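Local coordinates for protein ketosynthase (Streptomyces sp. MSC090213JE08, PDB 6KXD) that probably serves as the chain length factor subunit of the two-subunit ishigamide ketosynthase/chain length factor of a highly reducing type II polyketide synthase, at residues 73-78 and 91-96; 305-310 and 354-359. All blocks are in the same frame, centred on the assembly; numbering follows the deposited sequence.

Overall arrangement
The chain has the thiolase-type fold of the beta-ketoacyl synthases, and the two contacts lie on opposite sides of its centre. Contact 1 (73-78 with 91-96) joins two helices within the N-terminal ketoacyl synthase region. Contact 2 (305-310 with 354-359) sets a helix on a strand much later in the chain. They follow one another in sequence and do not interlock. Their centres are 34 Å apart, and their nearest atoms are about 18 Å apart, so they do not touch. Each is held by apolar side chains, with no hydrogen bond between its segments. The other protein chain of the assembly touches neither contact.

Contact 1 of 2, residues 73-78 and 91-96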
loop_
_atom_site.group_PDB
_atom_site.type_symbol
_atom_site.label_atom_id
_atom_site.label_comp_id
_atom_site.label_asym_id
_atom_site.label_seq_id
_atom_site.Cartn_x
_atom_site.Cartn_y
_atom_site.Cartn_z
ATOM N N GLN B 73 9.954 -16.630 18.443
ATOM C CA GLN B 73 11.400 -16.894 18.606
ATOM C C GLN B 73 11.691 -18.366 18.318
ATOM O O GLN B 73 12.742 -18.686 17.775
ATOM C CB GLN B 73 11.856 -16.385 19.974
ATOM C CG GLN B 73 11.928 -14.862 20.025
ATOM C CD GLN B 73 12.875 -14.351 21.085
ATOM O OE1 GLN B 73 12.743 -14.729 22.247
ATOM N NE2 GLN B 73 13.809 -13.473 20.698
ATOM N N GLU B 74 10.732 -19.243 18.628
ATOM C CA GLU B 74 10.814 -20.650 18.340
ATOM C C GLU B 74 10.885 -20.868 16.829
ATOM O O GLU B 74 11.654 -21.693 16.352
ATOM C CB GLU B 74 9.604 -21.381 18.920
ATOM C CG GLU B 74 9.670 -22.877 18.755
ATOM C CD GLU B 74 8.534 -23.631 19.421
ATOM O OE1 GLU B 74 8.582 -24.871 19.413
ATOM O OE2 GLU B 74 7.607 -22.975 19.939
ATOM N N GLN B 75 10.052 -20.138 16.084
ATOM C CA GLN B 75 10.023 -20.241 14.646
ATOM C C GLN B 75 11.214 -19.541 13.987
ATOM O O GLN B 75 11.726 -20.078 13.011
ATOM C CB GLN B 75 8.690 -19.681 14.129
ATOM C CG GLN B 75 7.523 -20.571 14.548
ATOM C CD GLN B 75 7.623 -21.933 13.900
ATOM O OE1 GLN B 75 7.913 -22.054 12.711
ATOM N NE2 GLN B 75 7.403 -22.977 14.681
ATOM N N LEU B 76 11.614 -18.358 14.469
ATOM C CA LEU B 76 12.503 -17.520 13.694
ATOM C C LEU B 76 13.859 -17.356 14.372
ATOM O O LEU B 76 14.718 -16.738 13.805
ATOM C CB LEU B 76 11.849 -16.159 13.491
ATOM C CG LEU B 76 10.629 -16.226 12.582
ATOM C CD1 LEU B 76 9.947 -14.865 12.552
ATOM C CD2 LEU B 76 11.067 -16.641 11.189
ATOM N N GLY B 77 14.013 -17.948 15.543
ATOM C CA GLY B 77 15.264 -17.878 16.240
ATOM C C GLY B 77 15.412 -16.582 17.014
ATOM O O GLY B 77 14.505 -15.754 17.134
ATOM N N PRO B 78 16.579 -16.385 17.639
ATOM C CA PRO B 78 16.735 -15.315 18.607
ATOM C C PRO B 78 17.083 -13.953 17.999
ATOM O O PRO B 78 17.007 -12.982 18.714
ATOM C CB PRO B 78 17.905 -15.824 19.462
ATOM C CG PRO B 78 18.731 -16.609 18.488
ATOM C CD PRO B 78 17.743 -17.271 17.556
ATOM N N ALA B 91 4.313 -13.510 8.269
ATOM C CA ALA B 91 4.742 -13.336 6.901
ATOM C C ALA B 91 6.064 -14.062 6.703
ATOM O O ALA B 91 6.273 -14.725 5.663
ATOM C CB ALA B 91 4.901 -11.892 6.537
ATOM N N LEU B 92 6.960 -13.927 7.693
ATOM C CA LEU B 92 8.328 -14.511 7.505
ATOM C C LEU B 92 8.238 -16.030 7.495
ATOM O O LEU B 92 8.886 -16.652 6.651
ATOM C CB LEU B 92 9.301 -14.045 8.580
ATOM C CG LEU B 92 9.643 -12.559 8.534
ATOM C CD1 LEU B 92 10.665 -12.185 9.603
ATOM C CD2 LEU B 92 10.126 -12.135 7.177
ATOM N N VAL B 93 7.457 -16.575 8.417
ATOM C CA VAL B 93 7.315 -18.008 8.498
ATOM C C VAL B 93 6.648 -18.486 7.213
ATOM O O VAL B 93 7.081 -19.434 6.610
ATOM C CB VAL B 93 6.552 -18.469 9.740
ATOM C CG1 VAL B 93 6.325 -19.987 9.669
ATOM C CG2 VAL B 93 7.306 -18.113 11.006
ATOM N N ALA B 94 5.683 -17.722 6.720
ATOM C CA ALA B 94 5.051 -18.144 5.503
ATOM C C ALA B 94 6.053 -18.110 4.344
ATOM O O ALA B 94 6.011 -18.970 3.450
ATOM C CB ALA B 94 3.838 -17.301 5.211
ATOM N N SER B 95 6.935 -17.089 4.330
ATOM C CA SER B 95 7.890 -16.919 3.247
ATOM C C SER B 95 8.822 -18.125 3.184
ATOM O O SER B 95 9.212 -18.487 2.104
ATOM C CB SER B 95 8.670 -15.628 3.301
ATOM O OG SER B 95 9.592 -15.573 4.360
ATOM N N ASP B 96 9.231 -18.606 4.348
ATOM C CA ASP B 96 10.090 -19.774 4.450
ATOM C C ASP B 96 9.401 -21.011 3.868
ATOM O O ASP B 96 10.035 -21.772 3.131
ATOM C CB ASP B 96 10.464 -20.049 5.897
ATOM C CG ASP B 96 11.588 -19.161 6.402
ATOM O OD1 ASP B 96 11.956 -18.208 5.684
ATOM O OD2 ASP B 96 12.039 -19.419 7.533
#
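Gln75 and Leu76, at the end of the short helix 72-76, pack on Leu92 and Val93 of helix 86-99. This is a helix-helix contact in the N-terminal part of the thiolase-type fold. The backbones come closest at Gln75 and Val93, whose CA atoms are 7.1 Å apart.

The apolar contacts carry the pairing. Leu76 presents both its methyls. CD1 lies 4.0 Å from Leu92 CD1, and the two side chains cross at about a right angle. CD2 lies 4.0 Å from Val93 CG2 and also reaches Leu92 CB. Replacing Leu76 by an alanine would probably open a gap here and leave Leu92 CD1 without its partner methyl. Val93 has CG1 anti to the backbone N (chi1 174°). CG2 is then placed beside the N, where it also meets Gln75 CB at 3.8 Å.

The polar part is slight. The Gln75 chain bends at chi2 (-65°), which brings OE1 alongside Val93 CG1 in a van der Waals contact only. No hydrogen bond joins the segments.

Leu76 also touches Met84 and Arg164, and Arg164 forms a salt bridge with Asp96. Ile33 lies against both Gln75 and Val93.

Gly77 N bonds to Gln73 O, and Gly77 then leaves helical geometry with a positive phi (82°), where a side chain would be jammed against the preceding carbonyl. In the longer helix, Leu92 O accepts two donors, Asp96 N at 3.0 Å and Ser95 OG at 2.6 Å.

Contact 2 of 2, residues 305-310 and 354-359; sequences EALAAL and IALVCA
Leu307 and Cys358 mark the closest backbone approach, with CA atoms 8.6 Å apart, where the last turns of helix 298-310 lie over strand 354-360. The contact is a helix packed on one face of a beta sheet, part of the layered alpha/beta build of the thiolase fold. The strand has ordinary beta geometry, and its side chains alternate. Leu356 and Cys358 point toward the helix, while Val357 and Ala359 point away. Backbone bonds in the helix segment are long and weak, as with Leu310 N to Ala306 O at 3.2 Å.

Leu307 is the one helix residue that makes close contact. Its CG is anti to the carbonyl carbon (chi1 -77°), and its two methyls fork over the strand. CD1 meets Cys358 CB at 3.7 Å. CD2 meets Leu356 CD2, also at 3.7 Å. One leucine thus spans two strand residues that face the same way. The Leu356 chain crosses that of Leu307 obliquely, and methyl meets methyl. All three residues are buried, and the contact is purely apolar.

The surroundings show the layering. Val269 of helix 265-280 touches Cys358, and Leu310 packs on Ala273 and Arg274 of the same helix. On the other face, Val357 packs on Ile337 and Val340 of helix 332-344. Strand 354-360 runs between strands 287-291 and 365-373 and pairs with both.

In Cys358, CB abuts Leu307 CD1. With SG anti to the backbone N (chi1 179°), the sulfur stands farther from that methyl, SG to CD1 4.4 Å.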
loop_
_atom_site.group_PDB
_atom_site.type_symbol
_atom_site.label_atom_id
_atom_site.label_comp_id
_atom_site.label_asym_id
_atom_site.label_seq_id
_atom_site.Cartn_x
_atom_site.Cartn_y
_atom_site.Cartn_z
ATOM N N GLU B 305 -25.116 -14.888 -0.816
ATOM C CA GLU B 305 -26.382 -14.992 -1.613
ATOM C C GLU B 305 -26.095 -14.769 -3.103
ATOM O O GLU B 305 -26.638 -15.448 -3.965
ATOM C CB GLU B 305 -27.452 -14.015 -1.109
ATOM C CG GLU B 305 -28.056 -14.415 0.227
ATOM C CD GLU B 305 -28.495 -15.876 0.294
ATOM O OE1 GLU B 305 -27.723 -16.718 0.832
ATOM O OE2 GLU B 305 -29.596 -16.178 -0.218
ATOM N N ALA B 306 -25.255 -13.788 -3.414
ATOM C CA ALA B 306 -24.911 -13.436 -4.795
ATOM C C ALA B 306 -24.235 -14.627 -5.486
ATOM O O ALA B 306 -24.553 -14.936 -6.615
ATOM C CB ALA B 306 -24.053 -12.205 -4.841
ATOM N N LEU B 307 -23.255 -15.260 -4.835
ATOM C CA LEU B 307 -22.544 -16.363 -5.437
ATOM C C LEU B 307 -23.417 -17.616 -5.517
ATOM O O LEU B 307 -23.296 -18.374 -6.451
ATOM C CB LEU B 307 -21.280 -16.668 -4.620
ATOM C CG LEU B 307 -20.165 -15.680 -4.885
ATOM C CD1 LEU B 307 -19.037 -15.903 -3.895
ATOM C CD2 LEU B 307 -19.666 -15.803 -6.321
ATOM N N ALA B 308 -24.293 -17.790 -4.535
ATOM C CA ALA B 308 -25.128 -18.960 -4.454
ATOM C C ALA B 308 -26.064 -18.941 -5.655
ATOM O O ALA B 308 -26.548 -19.966 -6.054
ATOM C CB ALA B 308 -25.897 -18.987 -3.154
ATOM N N ALA B 309 -26.311 -17.759 -6.205
ATOM C CA ALA B 309 -27.160 -17.635 -7.422
ATOM C C ALA B 309 -26.348 -17.717 -8.725
ATOM O O ALA B 309 -26.848 -18.085 -9.774
ATOM C CB ALA B 309 -27.890 -16.336 -7.357
ATOM N N LEU B 310 -25.107 -17.270 -8.667
ATOM C CA LEU B 310 -24.291 -17.050 -9.803
ATOM C C LEU B 310 -23.582 -18.330 -10.245
ATOM O O LEU B 310 -23.413 -18.507 -11.440
ATOM C CB LEU B 310 -23.252 -15.985 -9.497
ATOM C CG LEU B 310 -22.386 -15.619 -10.691
ATOM C CD1 LEU B 310 -23.121 -14.648 -11.573
ATOM C CD2 LEU B 310 -21.050 -15.074 -10.287
ATOM N N ILE B 354 -12.327 -24.575 -13.225
ATOM C CA ILE B 354 -12.359 -23.176 -12.871
ATOM C C ILE B 354 -12.707 -23.009 -11.390
ATOM O O ILE B 354 -13.613 -23.654 -10.819
ATOM C CB ILE B 354 -13.351 -22.407 -13.767
ATOM C CG1 ILE B 354 -12.912 -22.396 -15.224
ATOM C CG2 ILE B 354 -13.551 -20.978 -13.259
ATOM C CD1 ILE B 354 -11.666 -21.577 -15.459
ATOM N N ALA B 355 -11.986 -22.091 -10.739
ATOM C CA ALA B 355 -12.310 -21.684 -9.422
ATOM C C ALA B 355 -12.466 -20.159 -9.389
ATOM O O ALA B 355 -11.842 -19.411 -10.083
ATOM C CB ALA B 355 -11.256 -22.137 -8.445
ATOM N N LEU B 356 -13.353 -19.732 -8.521
ATOM C CA LEU B 356 -13.677 -18.334 -8.319
ATOM C C LEU B 356 -13.517 -18.047 -6.827
ATOM O O LEU B 356 -14.071 -18.787 -5.991
ATOM C CB LEU B 356 -15.124 -18.072 -8.729
ATOM C CG LEU B 356 -15.574 -16.618 -8.746
ATOM C CD1 LEU B 356 -16.647 -16.415 -9.796
ATOM C CD2 LEU B 356 -16.144 -16.228 -7.397
ATOM N N VAL B 357 -12.793 -16.980 -6.508
ATOM C CA VAL B 357 -12.669 -16.528 -5.116
ATOM C C VAL B 357 -13.183 -15.089 -5.074
ATOM O O VAL B 357 -12.985 -14.350 -5.979
ATOM C CB VAL B 357 -11.238 -16.651 -4.572
ATOM C CG1 VAL B 357 -10.743 -18.069 -4.697
ATOM C CG2 VAL B 357 -10.272 -15.685 -5.201
ATOM N N CYS B 358 -13.932 -14.754 -4.036
ATOM C CA CYS B 358 -14.572 -13.495 -3.973
ATOM C C CYS B 358 -14.343 -12.973 -2.550
ATOM O O CYS B 358 -14.396 -13.755 -1.577
ATOM C CB CYS B 358 -16.081 -13.656 -4.226
ATOM S SG CYS B 358 -16.891 -12.048 -4.106
ATOM N N ALA B 359 -14.116 -11.672 -2.416
ATOM C CA ALA B 359 -14.064 -11.071 -1.093
ATOM C C ALA B 359 -14.697 -9.690 -1.131
ATOM O O ALA B 359 -14.719 -9.049 -2.160
ATOM C CB ALA B 359 -12.660 -10.969 -0.591
#